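PDB 1E5P: aphrodisin from Mesocricetus auratus, which acts as an aphrodisiac pheromone, a secreted lipocalin that elicits copulatory behaviour in male hamsters. Local coordinates for residues 39-51 against 60-72. Numbering follows the deposited sequence. Where two conformers were deposited one is given.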
loop_
_atom_site.group_PDB
_atom_site.type_symbol
_atom_site.label_atom_id
_atom_site.label_comp_id
_atom_site.label_asym_id
_atom_site.label_seq_id
_atom_site.Cartn_x
_atom_site.Cartn_y
_atom_site.Cartn_z
ATOM N N TYR A 39 6.127 -16.258 -2.803
ATOM C CA TYR A 39 6.484 -17.475 -3.519
ATOM C C TYR A 39 7.790 -17.286 -4.264
ATOM O O TYR A 39 8.101 -16.199 -4.746
ATOM C CB TYR A 39 5.360 -17.837 -4.524
ATOM C CG TYR A 39 4.065 -18.083 -3.773
ATOM C CD1 TYR A 39 3.779 -19.323 -3.231
ATOM C CD2 TYR A 39 3.157 -17.045 -3.570
ATOM C CE1 TYR A 39 2.620 -19.545 -2.518
ATOM C CE2 TYR A 39 2.005 -17.253 -2.836
ATOM C CZ TYR A 39 1.738 -18.494 -2.322
ATOM O OH TYR A 39 0.587 -18.715 -1.599
ATOM N N LYS A 40 8.587 -18.349 -4.376
ATOM C CA LYS A 40 9.829 -18.334 -5.159
ATOM C C LYS A 40 10.741 -17.211 -4.666
ATOM O O LYS A 40 11.112 -16.306 -5.425
ATOM C CB LYS A 40 9.487 -18.126 -6.626
ATOM C CG LYS A 40 8.566 -19.222 -7.130
ATOM C CD LYS A 40 8.050 -18.995 -8.532
ATOM N N ASN A 41 11.249 -17.263 -3.426
ATOM C CA ASN A 41 12.087 -16.247 -2.773
ATOM C C ASN A 41 11.471 -14.854 -2.984
ATOM O O ASN A 41 12.171 -13.874 -3.294
ATOM C CB ASN A 41 13.499 -16.281 -3.370
ATOM C CG ASN A 41 14.479 -15.381 -2.624
ATOM N ND2 ASN A 41 14.170 -14.920 -1.430
ATOM N N CYS A 42 10.203 -14.737 -2.725
ATOM C CA CYS A 42 9.319 -13.625 -2.865
ATOM C C CYS A 42 9.367 -12.958 -4.231
ATOM O O CYS A 42 9.012 -11.763 -4.343
ATOM C CB CYS A 42 9.270 -12.602 -1.729
ATOM S SG CYS A 42 7.597 -11.932 -1.433
ATOM N N SER A 43 9.656 -13.689 -5.311
ATOM C CA SER A 43 9.602 -13.111 -6.655
ATOM C C SER A 43 8.152 -13.014 -7.141
ATOM O O SER A 43 7.848 -12.356 -8.145
ATOM C CB SER A 43 10.441 -13.891 -7.648
ATOM O OG SER A 43 9.889 -15.163 -7.885
ATOM N N GLU A 44 7.256 -13.709 -6.460
ATOM C CA GLU A 44 5.806 -13.566 -6.723
ATOM C C GLU A 44 5.215 -13.189 -5.354
ATOM O O GLU A 44 5.494 -13.929 -4.400
ATOM C CB GLU A 44 5.182 -14.811 -7.284
ATOM C CG GLU A 44 5.354 -15.044 -8.771
ATOM C CD GLU A 44 4.792 -16.435 -9.135
ATOM O OE1 GLU A 44 4.228 -17.084 -8.237
ATOM O OE2 GLU A 44 4.955 -16.825 -10.298
HETATM N N MSE A 45 4.487 -12.089 -5.217
HETATM C CA MSE A 45 4.007 -11.635 -3.888
HETATM C C MSE A 45 2.483 -11.526 -4.015
HETATM O O MSE A 45 2.051 -10.615 -4.722
HETATM C CB MSE A 45 4.605 -10.288 -3.453
HETATM C CG MSE A 45 3.960 -9.480 -2.363
HETATM SE SE MSE A 45 4.700 -7.955 -1.677
HETATM C CE MSE A 45 5.827 -7.554 -3.001
ATOM N N GLU A 46 1.770 -12.486 -3.439
ATOM C CA GLU A 46 0.315 -12.412 -3.489
ATOM C C GLU A 46 -0.186 -11.506 -2.371
ATOM O O GLU A 46 0.147 -11.712 -1.212
ATOM C CB GLU A 46 -0.331 -13.766 -3.321
ATOM C CG GLU A 46 -1.848 -13.605 -3.244
ATOM C CD GLU A 46 -2.498 -14.949 -2.989
ATOM O OE1 GLU A 46 -1.765 -15.816 -2.475
ATOM O OE2 GLU A 46 -3.685 -15.051 -3.324
ATOM N N ILE A 47 -1.026 -10.537 -2.734
ATOM C CA ILE A 47 -1.513 -9.602 -1.716
ATOM C C ILE A 47 -3.022 -9.808 -1.569
ATOM O O ILE A 47 -3.695 -9.809 -2.597
ATOM C CB ILE A 47 -1.218 -8.134 -2.122
ATOM C CG1 ILE A 47 0.305 -7.960 -2.268
ATOM C CG2 ILE A 47 -1.755 -7.174 -1.087
ATOM C CD1 ILE A 47 0.758 -6.664 -2.882
ATOM N N THR A 48 -3.465 -10.009 -0.339
ATOM C CA THR A 48 -4.914 -10.174 -0.080
ATOM C C THR A 48 -5.336 -8.887 0.660
ATOM O O THR A 48 -4.639 -8.506 1.582
ATOM C CB THR A 48 -5.138 -11.381 0.825
ATOM O OG1 THR A 48 -4.650 -12.550 0.127
ATOM C CG2 THR A 48 -6.625 -11.594 1.125
ATOM N N PHE A 49 -6.419 -8.303 0.185
ATOM C CA PHE A 49 -6.833 -7.025 0.771
ATOM C C PHE A 49 -8.305 -6.782 0.502
ATOM O O PHE A 49 -8.939 -7.476 -0.309
ATOM C CB PHE A 49 -5.999 -5.890 0.140
ATOM C CG PHE A 49 -6.169 -5.753 -1.350
ATOM C CD1 PHE A 49 -5.450 -6.560 -2.223
ATOM C CD2 PHE A 49 -7.060 -4.841 -1.896
ATOM C CE1 PHE A 49 -5.611 -6.473 -3.592
ATOM C CE2 PHE A 49 -7.224 -4.725 -3.264
ATOM C CZ PHE A 49 -6.480 -5.529 -4.123
ATOM N N TYR A 50 -8.827 -5.795 1.225
ATOM C CA TYR A 50 -10.201 -5.377 0.963
ATOM C C TYR A 50 -10.207 -3.974 0.331
ATOM O O TYR A 50 -9.341 -3.139 0.611
ATOM C CB TYR A 50 -11.014 -5.251 2.280
ATOM C CG TYR A 50 -11.660 -6.545 2.724
ATOM C CD1 TYR A 50 -12.892 -6.935 2.198
ATOM C CD2 TYR A 50 -11.038 -7.363 3.672
ATOM C CE1 TYR A 50 -13.507 -8.112 2.601
ATOM C CE2 TYR A 50 -11.647 -8.536 4.080
ATOM C CZ TYR A 50 -12.863 -8.905 3.534
ATOM O OH TYR A 50 -13.476 -10.074 3.917
ATOM N N VAL A 51 -11.181 -3.775 -0.531
ATOM C CA VAL A 51 -11.514 -2.426 -1.016
ATOM C C VAL A 51 -13.050 -2.317 -0.911
ATOM O O VAL A 51 -13.732 -3.336 -0.909
ATOM C CB VAL A 51 -11.121 -2.115 -2.453
ATOM C CG1 VAL A 51 -9.622 -1.886 -2.530
ATOM C CG2 VAL A 51 -11.620 -3.158 -3.443
ATOM N N THR A 60 -10.170 -9.217 -2.058
ATOM C CA THR A 60 -9.472 -9.306 -3.317
ATOM C C THR A 60 -8.077 -9.890 -3.185
ATOM O O THR A 60 -7.437 -9.724 -2.149
ATOM C CB THR A 60 -9.272 -7.810 -3.769
ATOM O OG1 THR A 60 -10.532 -7.103 -3.649
ATOM C CG2 THR A 60 -8.776 -7.716 -5.185
ATOM N N THR A 61 -7.647 -10.606 -4.239
ATOM C CA THR A 61 -6.254 -11.037 -4.274
ATOM C C THR A 61 -5.647 -10.578 -5.606
ATOM O O THR A 61 -6.323 -10.595 -6.648
ATOM C CB THR A 61 -6.026 -12.551 -4.160
ATOM O OG1 THR A 61 -6.745 -13.198 -5.214
ATOM C CG2 THR A 61 -6.471 -13.069 -2.806
ATOM N N VAL A 62 -4.411 -10.115 -5.565
ATOM C CA VAL A 62 -3.666 -9.779 -6.766
ATOM C C VAL A 62 -2.246 -10.357 -6.579
ATOM O O VAL A 62 -1.845 -10.650 -5.450
ATOM C CB VAL A 62 -3.526 -8.275 -7.060
ATOM C CG1 VAL A 62 -4.884 -7.653 -7.337
ATOM C CG2 VAL A 62 -2.811 -7.561 -5.934
ATOM N N ILE A 63 -1.547 -10.533 -7.679
ATOM C CA ILE A 63 -0.170 -11.023 -7.619
ATOM C C ILE A 63 0.814 -9.958 -8.102
ATOM O O ILE A 63 0.592 -9.387 -9.169
ATOM C CB ILE A 63 0.022 -12.294 -8.460
ATOM C CG1 ILE A 63 -0.952 -13.388 -8.040
ATOM C CG2 ILE A 63 1.478 -12.775 -8.361
ATOM C CD1 ILE A 63 -0.760 -13.909 -6.640
ATOM N N GLY A 64 1.832 -9.672 -7.305
ATOM C CA GLY A 64 2.885 -8.747 -7.710
ATOM C C GLY A 64 4.057 -9.613 -8.242
ATOM O O GLY A 64 4.443 -10.579 -7.579
ATOM N N TYR A 65 4.584 -9.209 -9.369
ATOM C CA TYR A 65 5.665 -9.949 -10.032
ATOM C C TYR A 65 6.940 -9.123 -9.997
ATOM O O TYR A 65 6.970 -8.023 -10.532
ATOM C CB TYR A 65 5.262 -10.242 -11.486
ATOM C CG TYR A 65 4.058 -11.171 -11.563
ATOM C CD1 TYR A 65 4.270 -12.534 -11.425
ATOM C CD2 TYR A 65 2.771 -10.691 -11.724
ATOM C CE1 TYR A 65 3.206 -13.426 -11.463
ATOM C CE2 TYR A 65 1.695 -11.592 -11.783
ATOM C CZ TYR A 65 1.932 -12.938 -11.646
ATOM O OH TYR A 65 0.884 -13.830 -11.682
ATOM N N LEU A 66 7.988 -9.666 -9.394
ATOM C CA LEU A 66 9.258 -8.993 -9.249
ATOM C C LEU A 66 9.995 -8.926 -10.583
ATOM O O LEU A 66 10.104 -9.947 -11.280
ATOM C CB LEU A 66 10.096 -9.753 -8.191
ATOM C CG LEU A 66 11.474 -9.146 -7.888
ATOM C CD1 LEU A 66 11.343 -7.731 -7.338
ATOM C CD2 LEU A 66 12.184 -10.049 -6.868
ATOM N N LYS A 67 10.530 -7.747 -10.901
ATOM C CA LYS A 67 11.229 -7.519 -12.156
ATOM C C LYS A 67 12.726 -7.385 -11.884
ATOM O O LYS A 67 13.170 -7.240 -10.728
ATOM C CB LYS A 67 10.659 -6.284 -12.884
ATOM C CG LYS A 67 9.129 -6.316 -13.064
ATOM C CD LYS A 67 8.653 -7.615 -13.720
ATOM C CE LYS A 67 7.140 -7.556 -13.981
ATOM N NZ LYS A 67 6.660 -8.792 -14.676
ATOM N N GLY A 68 13.530 -7.335 -12.937
ATOM C CA GLY A 68 14.987 -7.253 -12.776
ATOM C C GLY A 68 15.428 -5.998 -12.050
ATOM O O GLY A 68 16.423 -5.985 -11.333
ATOM N N ASN A 69 14.648 -4.911 -12.202
ATOM C CA ASN A 69 14.961 -3.627 -11.567
ATOM C C ASN A 69 14.605 -3.598 -10.092
ATOM O O ASN A 69 14.749 -2.563 -9.412
ATOM C CB ASN A 69 14.301 -2.486 -12.350
ATOM C CG ASN A 69 12.789 -2.467 -12.357
ATOM O OD1 ASN A 69 12.142 -1.686 -13.112
ATOM N ND2 ASN A 69 12.190 -3.276 -11.539
ATOM N N GLY A 70 14.088 -4.702 -9.534
ATOM C CA GLY A 70 13.792 -4.817 -8.125
ATOM C C GLY A 70 12.432 -4.279 -7.703
ATOM O O GLY A 70 12.151 -4.138 -6.491
ATOM N N THR A 71 11.617 -3.952 -8.688
ATOM C CA THR A 71 10.248 -3.515 -8.389
ATOM C C THR A 71 9.287 -4.676 -8.673
ATOM O O THR A 71 9.607 -5.624 -9.392
ATOM C CB THR A 71 9.804 -2.321 -9.231
ATOM O OG1 THR A 71 9.692 -2.688 -10.631
ATOM C CG2 THR A 71 10.747 -1.139 -9.105
ATOM N N TYR A 72 8.088 -4.558 -8.112
ATOM C CA TYR A 72 7.010 -5.486 -8.353
ATOM C C TYR A 72 5.946 -4.783 -9.233
ATOM O O TYR A 72 5.719 -3.583 -9.040
ATOM C CB TYR A 72 6.300 -5.894 -7.074
ATOM C CG TYR A 72 7.112 -6.794 -6.160
ATOM C CD1 TYR A 72 7.970 -6.232 -5.238
ATOM C CD2 TYR A 72 7.005 -8.175 -6.269
ATOM C CE1 TYR A 72 8.741 -7.047 -4.402
ATOM C CE2 TYR A 72 7.762 -8.984 -5.429
ATOM C CZ TYR A 72 8.617 -8.421 -4.521
ATOM O OH TYR A 72 9.342 -9.245 -3.686
#
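The Tyr72 ring is sandwiched between the selenomethionine Met45, whose CE methyl sits over the centre of one face in a CH-pi contact, and Leu66 CD1, centred over the other. At its edge, in the ring plane, lies Cys42 O, which accepts a hydrogen bond from Tyr72 OH (2.6 Å). Met45 reaches the ring with CG anti to the backbone N (chi1 162°) and a bend at chi3 that turns CE onto the face; its SE, 4.8 Å from the Tyr72 ring centroid, makes a Met-aromatic contact. A phenylalanine in place of Tyr72 would probably leave Cys42 O without its hydroxyl donor. Farther along, the Phe49 ring takes Thr60 CB over one face, 3.8 Å from the ring centroid to CB, and meets Val51 CG1 and Val62 CG1 at its edge. On the other sheet face, Thr48 OG1 lies beside Thr61 CG2 (3.5 Å). Antiparallel backbone bonds pair 44-51 with 60-66, from Met45 and Gly64 to Phe49 and Thr60; Leu66 N to Ser43 O (3.0 Å) adds one more, just before Glu44. This hairpin belongs to the lipocalin beta-barrel: strand 32-39 flanks 44-51, the Cys38-Cys42 disulfide ties the end of strand 32-39 to the loop leading into 44-51, and strand 72-75 follows 60-66, with Phe82 of strand 79-87 against Met45, Ile47 and Tyr72.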